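Local coordinates for peptidoglycan recognition protein-LC isoform LCx (Drosophila melanogaster, PDB 2F2L) that binds peptidoglycan fragments as an extracellular recognition domain, here holding an anhydro-muropeptide, and probably signals bacterial presence to the fly's innate immune system, at residues Phe105-Gln119 with Glu147-Trp160. Sequence-based numbering, arbitrary orientation.
With MLD (glcnac(beta1-4)-murnac(1,6-anhydro)-L-ala-gamma-D-glu-meso-a2pm-D-ala), chain G.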
loop_
_atom_site.group_PDB
_atom_site.type_symbol
_atom_site.label_atom_id
_atom_site.label_comp_id
_atom_site.label_asym_id
_atom_site.label_seq_id
_atom_site.Cartn_x
_atom_site.Cartn_y
_atom_site.Cartn_z
ATOM N N PHE B 105 2.988 -1.267 11.972
ATOM C CA PHE B 105 3.349 -1.143 13.400
ATOM C C PHE B 105 4.129 0.116 13.719
ATOM O O PHE B 105 5.027 0.129 14.569
ATOM C CB PHE B 105 4.032 -2.439 13.868
ATOM C CG PHE B 105 3.198 -3.612 13.591
ATOM C CD1 PHE B 105 2.070 -3.858 14.372
ATOM C CD2 PHE B 105 3.405 -4.367 12.453
ATOM C CE1 PHE B 105 1.225 -4.899 14.076
ATOM C CE2 PHE B 105 2.566 -5.409 12.156
ATOM C CZ PHE B 105 1.479 -5.681 12.957
ATOM N N THR B 106 3.727 1.198 13.060
ATOM C CA THR B 106 4.343 2.496 13.246
ATOM C C THR B 106 3.936 3.112 14.582
ATOM O O THR B 106 4.763 3.707 15.250
ATOM C CB THR B 106 3.965 3.465 12.122
ATOM O OG1 THR B 106 2.539 3.498 11.997
ATOM C CG2 THR B 106 4.563 3.012 10.797
ATOM N N THR B 107 2.668 3.020 14.962
ATOM C CA THR B 107 2.271 3.551 16.267
ATOM C C THR B 107 1.512 2.549 17.151
ATOM O O THR B 107 1.116 2.890 18.267
ATOM C CB THR B 107 1.394 4.798 16.125
ATOM O OG1 THR B 107 0.194 4.426 15.456
ATOM C CG2 THR B 107 2.117 5.926 15.356
ATOM N N ARG B 108 1.320 1.339 16.642
ATOM C CA ARG B 108 0.587 0.281 17.320
ATOM C C ARG B 108 1.515 -0.931 17.438
ATOM O O ARG B 108 2.230 -1.240 16.500
ATOM C CB ARG B 108 -0.634 -0.059 16.463
ATOM C CG ARG B 108 -1.577 -1.112 17.011
ATOM C CD ARG B 108 -2.893 -1.121 16.192
ATOM N NE ARG B 108 -3.679 -2.328 16.440
ATOM C CZ ARG B 108 -4.871 -2.574 15.905
ATOM N NH1 ARG B 108 -5.437 -1.693 15.083
ATOM N NH2 ARG B 108 -5.500 -3.706 16.201
ATOM N N LYS B 109 1.502 -1.607 18.583
ATOM C CA LYS B 109 2.350 -2.778 18.799
ATOM C C LYS B 109 1.760 -3.988 18.116
ATOM O O LYS B 109 0.556 -4.105 18.002
ATOM C CB LYS B 109 2.478 -3.119 20.285
ATOM C CG LYS B 109 2.982 -2.008 21.157
ATOM C CD LYS B 109 3.238 -2.551 22.529
ATOM C CE LYS B 109 3.188 -1.488 23.563
ATOM N NZ LYS B 109 4.339 -0.616 23.402
ATOM N N PRO B 110 2.604 -4.925 17.702
ATOM C CA PRO B 110 2.066 -6.206 17.260
ATOM C C PRO B 110 1.418 -6.922 18.448
ATOM O O PRO B 110 1.779 -6.671 19.605
ATOM C CB PRO B 110 3.310 -6.961 16.784
ATOM C CG PRO B 110 4.412 -6.354 17.575
ATOM C CD PRO B 110 4.079 -4.908 17.657
ATOM N N ASN B 111 0.468 -7.794 18.178
ATOM C CA ASN B 111 -0.273 -8.424 19.260
ATOM C C ASN B 111 0.446 -9.637 19.873
ATOM O O ASN B 111 1.471 -10.119 19.365
ATOM C CB ASN B 111 -1.729 -8.708 18.843
ATOM C CG ASN B 111 -1.883 -9.904 17.930
ATOM O OD1 ASN B 111 -1.123 -10.875 17.995
ATOM N ND2 ASN B 111 -2.909 -9.861 17.102
ATOM N N GLU B 112 -0.072 -10.079 21.007
ATOM C CA GLU B 112 0.544 -11.146 21.789
ATOM C C GLU B 112 0.807 -12.429 20.968
ATOM O O GLU B 112 1.884 -13.043 21.062
ATOM C CB GLU B 112 -0.347 -11.423 22.976
ATOM C CG GLU B 112 -0.018 -12.662 23.792
ATOM C CD GLU B 112 -1.015 -12.888 24.899
ATOM O OE1 GLU B 112 -1.212 -14.055 25.288
ATOM O OE2 GLU B 112 -1.590 -11.893 25.398
ATOM N N ARG B 113 -0.171 -12.809 20.158
ATOM C CA ARG B 113 -0.084 -14.027 19.345
ATOM C C ARG B 113 0.926 -13.907 18.224
ATOM O O ARG B 113 1.662 -14.856 17.927
ATOM C CB ARG B 113 -1.476 -14.405 18.804
ATOM C CG ARG B 113 -2.283 -15.152 19.825
ATOM C CD ARG B 113 -3.779 -15.041 19.633
ATOM N NE ARG B 113 -4.255 -15.763 18.464
ATOM C CZ ARG B 113 -5.260 -16.644 18.423
ATOM N NH1 ARG B 113 -5.956 -16.996 19.502
ATOM N NH2 ARG B 113 -5.578 -17.175 17.249
ATOM N N GLN B 114 1.001 -12.720 17.632
ATOM C CA GLN B 114 1.932 -12.452 16.541
ATOM C C GLN B 114 3.379 -12.532 17.035
ATOM O O GLN B 114 4.265 -13.155 16.391
ATOM C CB GLN B 114 1.620 -11.071 15.960
ATOM C CG GLN B 114 1.891 -10.895 14.526
ATOM C CD GLN B 114 1.405 -9.570 13.992
ATOM O OE1 GLN B 114 1.057 -8.667 14.747
ATOM N NE2 GLN B 114 1.399 -9.441 12.665
ATOM N N LEU B 115 3.632 -11.926 18.191
ATOM C CA LEU B 115 4.963 -11.966 18.793
ATOM C C LEU B 115 5.341 -13.403 19.183
ATOM O O LEU B 115 6.442 -13.861 18.897
ATOM C CB LEU B 115 5.025 -11.032 20.003
ATOM C CG LEU B 115 5.012 -9.542 19.670
ATOM C CD1 LEU B 115 4.772 -8.694 20.915
ATOM C CD2 LEU B 115 6.313 -9.107 18.975
ATOM N N GLU B 116 4.410 -14.121 19.804
ATOM C CA GLU B 116 4.625 -15.527 20.153
ATOM C C GLU B 116 4.941 -16.390 18.917
ATOM O O GLU B 116 5.884 -17.198 18.941
ATOM C CB GLU B 116 3.429 -16.075 20.945
ATOM C CG GLU B 116 3.425 -15.607 22.422
ATOM C CD GLU B 116 2.180 -15.985 23.192
ATOM O OE1 GLU B 116 1.207 -16.504 22.594
ATOM O OE2 GLU B 116 2.179 -15.745 24.420
ATOM N N ALA B 117 4.191 -16.200 17.834
ATOM C CA ALA B 117 4.429 -16.950 16.581
ATOM C C ALA B 117 5.841 -16.728 16.028
ATOM O O ALA B 117 6.514 -17.666 15.619
ATOM C CB ALA B 117 3.405 -16.572 15.530
ATOM N N CYS B 118 6.281 -15.485 16.012
ATOM C CA CYS B 118 7.605 -15.149 15.498
ATOM C C CYS B 118 8.713 -15.757 16.368
ATOM O O CYS B 118 9.722 -16.236 15.856
ATOM C CB CYS B 118 7.756 -13.638 15.408
ATOM S SG CYS B 118 9.273 -13.103 14.653
ATOM N N GLN B 119 8.529 -15.729 17.685
ATOM C CA GLN B 119 9.516 -16.321 18.600
ATOM C C GLN B 119 9.626 -17.823 18.345
ATOM O O GLN B 119 10.734 -18.376 18.297
ATOM C CB GLN B 119 9.173 -15.994 20.079
ATOM C CG GLN B 119 9.341 -14.499 20.389
ATOM C CD GLN B 119 8.815 -14.024 21.750
ATOM O OE1 GLN B 119 8.013 -14.679 22.415
ATOM N NE2 GLN B 119 9.266 -12.840 22.147
ATOM N N GLU B 147 10.783 2.938 6.938
ATOM C CA GLU B 147 10.155 2.885 8.260
ATOM C C GLU B 147 10.043 1.453 8.817
ATOM O O GLU B 147 10.008 1.234 10.038
ATOM C CB GLU B 147 8.769 3.498 8.167
ATOM C CG GLU B 147 8.270 3.995 9.465
ATOM C CD GLU B 147 9.066 5.182 9.953
ATOM O OE1 GLU B 147 9.343 5.250 11.170
ATOM O OE2 GLU B 147 9.406 6.044 9.112
ATOM N N SER B 148 9.970 0.484 7.906
ATOM C CA SER B 148 9.810 -0.935 8.235
ATOM C C SER B 148 10.837 -1.384 9.273
ATOM O O SER B 148 12.012 -1.013 9.173
ATOM C CB SER B 148 9.969 -1.772 6.949
ATOM O OG SER B 148 9.645 -3.138 7.147
ATOM N N PRO B 149 10.415 -2.196 10.272
ATOM C CA PRO B 149 9.115 -2.828 10.544
ATOM C C PRO B 149 8.120 -2.009 11.356
ATOM O O PRO B 149 7.209 -2.587 11.938
ATOM C CB PRO B 149 9.504 -4.035 11.389
ATOM C CG PRO B 149 10.661 -3.513 12.208
ATOM C CD PRO B 149 11.423 -2.583 11.285
ATOM N N GLY B 150 8.287 -0.697 11.401
ATOM C CA GLY B 150 7.419 0.163 12.199
ATOM C C GLY B 150 8.064 0.425 13.548
ATOM O O GLY B 150 8.552 -0.490 14.189
ATOM N N GLU B 151 8.021 1.674 13.986
ATOM C CA GLU B 151 8.666 2.104 15.221
ATOM C C GLU B 151 8.359 1.199 16.433
ATOM O O GLU B 151 9.281 0.833 17.178
ATOM C CB GLU B 151 8.271 3.550 15.508
ATOM C CG GLU B 151 8.920 4.173 16.741
ATOM C CD GLU B 151 10.422 4.327 16.611
ATOM O OE1 GLU B 151 10.919 4.406 15.473
ATOM O OE2 GLU B 151 11.104 4.399 17.651
ATOM N N GLU B 152 7.079 0.856 16.632
ATOM C CA GLU B 152 6.657 0.087 17.816
ATOM C C GLU B 152 7.146 -1.344 17.737
ATOM O O GLU B 152 7.499 -1.926 18.754
ATOM C CB GLU B 152 5.135 0.120 18.030
ATOM C CG GLU B 152 4.593 1.462 18.471
ATOM C CD GLU B 152 5.277 1.994 19.739
ATOM O OE1 GLU B 152 5.383 1.248 20.738
ATOM O OE2 GLU B 152 5.710 3.170 19.737
ATOM N N LEU B 153 7.161 -1.916 16.535
ATOM C CA LEU B 153 7.710 -3.256 16.368
ATOM C C LEU B 153 9.239 -3.227 16.498
ATOM O O LEU B 153 9.838 -4.091 17.150
ATOM C CB LEU B 153 7.272 -3.861 15.039
ATOM C CG LEU B 153 7.844 -5.225 14.666
ATOM C CD1 LEU B 153 7.823 -6.189 15.811
ATOM C CD2 LEU B 153 7.067 -5.780 13.471
ATOM N N TYR B 154 9.869 -2.218 15.914
ATOM C CA TYR B 154 11.323 -2.077 16.026
ATOM C C TYR B 154 11.777 -1.918 17.469
ATOM O O TYR B 154 12.766 -2.524 17.878
ATOM C CB TYR B 154 11.832 -0.900 15.209
ATOM C CG TYR B 154 13.334 -0.815 15.137
ATOM C CD1 TYR B 154 14.070 -1.794 14.505
ATOM C CD2 TYR B 154 14.018 0.263 15.683
ATOM C CE1 TYR B 154 15.459 -1.710 14.419
ATOM C CE2 TYR B 154 15.393 0.360 15.597
ATOM C CZ TYR B 154 16.107 -0.629 14.968
ATOM O OH TYR B 154 17.469 -0.534 14.883
ATOM N N LYS B 155 11.077 -1.097 18.242
ATOM C CA LYS B 155 11.436 -0.925 19.648
ATOM C C LYS B 155 11.374 -2.265 20.405
ATOM O O LYS B 155 12.178 -2.505 21.304
ATOM C CB LYS B 155 10.562 0.131 20.333
ATOM C CG LYS B 155 10.928 1.546 19.974
ATOM C CD LYS B 155 10.304 2.564 20.935
ATOM C CE LYS B 155 8.848 2.837 20.643
ATOM N NZ LYS B 155 8.320 3.953 21.491
ATOM N N ILE B 156 10.440 -3.134 20.022
ATOM C CA ILE B 156 10.317 -4.447 20.661
ATOM C C ILE B 156 11.497 -5.369 20.295
ATOM O O ILE B 156 12.148 -5.927 21.176
ATOM C CB ILE B 156 8.947 -5.100 20.340
ATOM C CG1 ILE B 156 7.828 -4.325 21.058
ATOM C CG2 ILE B 156 8.918 -6.559 20.767
ATOM C CD1 ILE B 156 6.432 -4.723 20.639
ATOM N N ILE B 157 11.784 -5.514 19.004
ATOM C CA ILE B 157 12.823 -6.447 18.569
ATOM C C ILE B 157 14.246 -5.977 18.952
ATOM O O ILE B 157 15.137 -6.808 19.085
ATOM C CB ILE B 157 12.767 -6.768 17.040
ATOM C CG1 ILE B 157 13.270 -5.586 16.214
ATOM C CG2 ILE B 157 11.360 -7.219 16.618
ATOM C CD1 ILE B 157 13.208 -5.817 14.725
ATOM N N LYS B 158 14.450 -4.666 19.116
ATOM C CA LYS B 158 15.716 -4.136 19.640
ATOM C C LYS B 158 16.088 -4.710 21.009
ATOM O O LYS B 158 17.245 -4.674 21.375
ATOM C CB LYS B 158 15.687 -2.608 19.769
ATOM C CG LYS B 158 16.232 -1.873 18.576
ATOM C CD LYS B 158 16.388 -0.368 18.850
ATOM C CE LYS B 158 17.552 -0.090 19.788
ATOM N NZ LYS B 158 18.118 1.277 19.597
ATOM N N LYS B 159 15.107 -5.196 21.768
ATOM C CA LYS B 159 15.351 -5.798 23.085
ATOM C C LYS B 159 15.448 -7.323 23.064
ATOM O O LYS B 159 15.598 -7.942 24.121
ATOM C CB LYS B 159 14.252 -5.396 24.056
ATOM C CG LYS B 159 14.202 -3.915 24.345
ATOM C CD LYS B 159 12.845 -3.550 24.885
ATOM C CE LYS B 159 12.789 -2.131 25.413
ATOM N NZ LYS B 159 11.444 -1.560 25.150
ATOM N N TRP B 160 15.359 -7.923 21.879
ATOM C CA TRP B 160 15.521 -9.365 21.737
ATOM C C TRP B 160 17.006 -9.745 21.740
ATOM O O TRP B 160 17.844 -9.008 21.207
ATOM C CB TRP B 160 14.839 -9.862 20.456
ATOM C CG TRP B 160 13.330 -9.880 20.521
ATOM C CD1 TRP B 160 12.538 -9.391 21.529
ATOM C CD2 TRP B 160 12.433 -10.393 19.522
ATOM N NE1 TRP B 160 11.219 -9.598 21.228
ATOM C CE2 TRP B 160 11.125 -10.205 20.001
ATOM C CE3 TRP B 160 12.616 -11.010 18.274
ATOM C CZ2 TRP B 160 9.992 -10.601 19.273
ATOM C CZ3 TRP B 160 11.494 -11.400 17.550
ATOM C CH2 TRP B 160 10.201 -11.197 18.052
HETATM C CAA MLD G . 5.333 2.253 6.717
HETATM C CAB MLD G . 6.521 1.757 5.907
HETATM O OAC MLD G . 7.177 0.796 6.286
HETATM N N2 MLD G . 6.759 2.441 4.792
HETATM C C2 MLD G . 7.866 2.167 3.883
HETATM C C3 MLD G . 8.604 3.491 3.668
HETATM O O3 MLD G . 9.115 4.041 4.898
HETATM C C4 MLD G . 9.685 3.346 2.603
HETATM O O4 MLD G . 10.179 4.646 2.332
HETATM C C5 MLD G . 9.069 2.768 1.324
HETATM C C6 MLD G . 10.057 2.444 0.189
HETATM O O6 MLD G . 9.286 2.137 -1.009
HETATM O O5 MLD G . 8.487 1.511 1.660
HETATM C C1 MLD G . 7.357 1.644 2.552
HETATM O O1 MLD G . 6.801 0.370 2.755
HETATM C CA4 MLD G . 6.095 -0.103 1.584
HETATM C CA5 MLD G . 4.740 0.547 1.301
HETATM O OA5 MLD G . 3.612 -0.391 1.307
HETATM C CA6 MLD G . 4.866 0.842 -0.153
HETATM O OA6 MLD G . 4.554 -0.386 -0.781
HETATM C CA1 MLD G . 3.996 -1.269 0.237
HETATM C CA2 MLD G . 5.113 -2.214 0.708
HETATM N NAD MLD G . 4.522 -3.481 1.192
HETATM C CAE MLD G . 4.867 -4.662 0.712
HETATM C CAF MLD G . 4.128 -5.830 1.334
HETATM O OAG MLD G . 5.724 -4.836 -0.155
HETATM C CA3 MLD G . 5.921 -1.591 1.845
HETATM O OAH MLD G . 7.258 -2.193 1.966
HETATM C CAI MLD G . 7.372 -3.188 3.012
HETATM C CAJ MLD G . 7.796 -2.594 4.335
HETATM C CAL MLD G . 8.421 -4.240 2.593
HETATM O OAM MLD G . 8.689 -5.119 3.404
HETATM N N MLD G . 8.971 -4.162 1.381
HETATM C CA MLD G . 9.949 -5.125 0.861
HETATM C CB MLD G . 9.129 -6.225 0.178
HETATM C C MLD G . 10.787 -4.392 -0.203
HETATM O O MLD G . 10.228 -3.782 -1.118
HETATM N NAN MLD G . 12.103 -4.459 -0.016
HETATM C CAO MLD G . 13.117 -3.844 -0.887
HETATM C CAP MLD G . 14.175 -3.053 -0.052
HETATM O OBA MLD G . 15.252 -2.843 -0.617
HETATM O OAQ MLD G . 13.925 -2.706 1.128
HETATM C CBB MLD G . 13.913 -4.949 -1.573
HETATM C CBC MLD G . 13.138 -5.759 -2.598
HETATM C CBD MLD G . 14.095 -6.766 -3.260
HETATM O OBE MLD G . 15.107 -7.168 -2.683
HETATM N NBF MLD G . 13.754 -7.152 -4.471
HETATM C CBG MLD G . 14.558 -8.109 -5.240
HETATM C CBH MLD G . 15.903 -7.466 -5.632
HETATM O OBI MLD G . 15.954 -6.316 -6.065
HETATM N NBJ MLD G . 16.975 -8.229 -5.425
HETATM C CBK MLD G . 18.358 -7.816 -5.752
HETATM C CBL MLD G . 18.959 -8.864 -6.695
HETATM C CBM MLD G . 19.284 -7.694 -4.523
HETATM O OBO MLD G . 19.008 -8.369 -3.497
HETATM O OBN MLD G . 20.272 -6.930 -4.653
HETATM C CBP MLD G . 13.746 -8.553 -6.468
HETATM C CBQ MLD G . 14.325 -9.824 -7.115
HETATM C CBR MLD G . 13.418 -10.335 -8.237
HETATM C CBS MLD G . 13.613 -11.823 -8.538
HETATM C CBT MLD G . 13.004 -12.656 -7.402
HETATM O OBV MLD G . 11.764 -12.708 -7.353
HETATM O OBU MLD G . 13.788 -13.227 -6.617
HETATM N NBW MLD G . 15.045 -12.119 -8.667
HETATM O O HOH W 1 6.791 -0.870 21.152
#
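Glu152, in the first turn of helix 151-157, meets segment 105-119 through both backbone and side chain. Its N donates to Phe105 O at 3.0 Å, although the angle at hydrogen is only 137°. In the side chain, chi1 (-70°) sets CG anti to the carbonyl carbon and against the Thr107-Arg108 peptide, 3.5 Å from Thr107 C; the bend at chi2 then turns the carboxylate toward Lys109. There OE1 makes a long, weak salt bridge to Lys109 NZ (3.4 Å), while OE2 takes a weak one from Lys155 NZ. A water bridges Glu152 OE1 to the residue's own carbonyl O and accepts weakly from Lys109 NZ. The two lysines and the water at OE1 may favour the charged form of the carboxylate.

At Gly150, the N-cap, the backbones come close: its CA stands 3.4 Å from Phe105 O in a CA-H...O contact, and its positive phi suits a glycine. In this amidase-type fold, Gly150, Glu152 and Leu153 meet the loop leading into helix 112-127, while the two helices touch where Leu115 CD2 meets Ile156 CG2. Both lie beside the central mixed sheet, whose strand 97-101 supplies Phe101 to touch Pro110, Cys118 and Leu153. Segment 147-160 also reaches the ligand, as Glu147 N donates to O3 of the muropeptide at 2.9 Å.

At the other end, Trp160 receives helix 112-127 along its six-membered ring. Cys118 SG approaches the edge, 88° off the ring normal; Leu115 CD2 comes obliquely to CZ2 (4.0 Å), and so does Gln119 NE2, its amide inclined to the indole. Between these two ends Ile156 CD1 ends against the Pro110 ring at CD (3.8 Å), while its CG2 branch lies anti to the backbone N, toward Leu115.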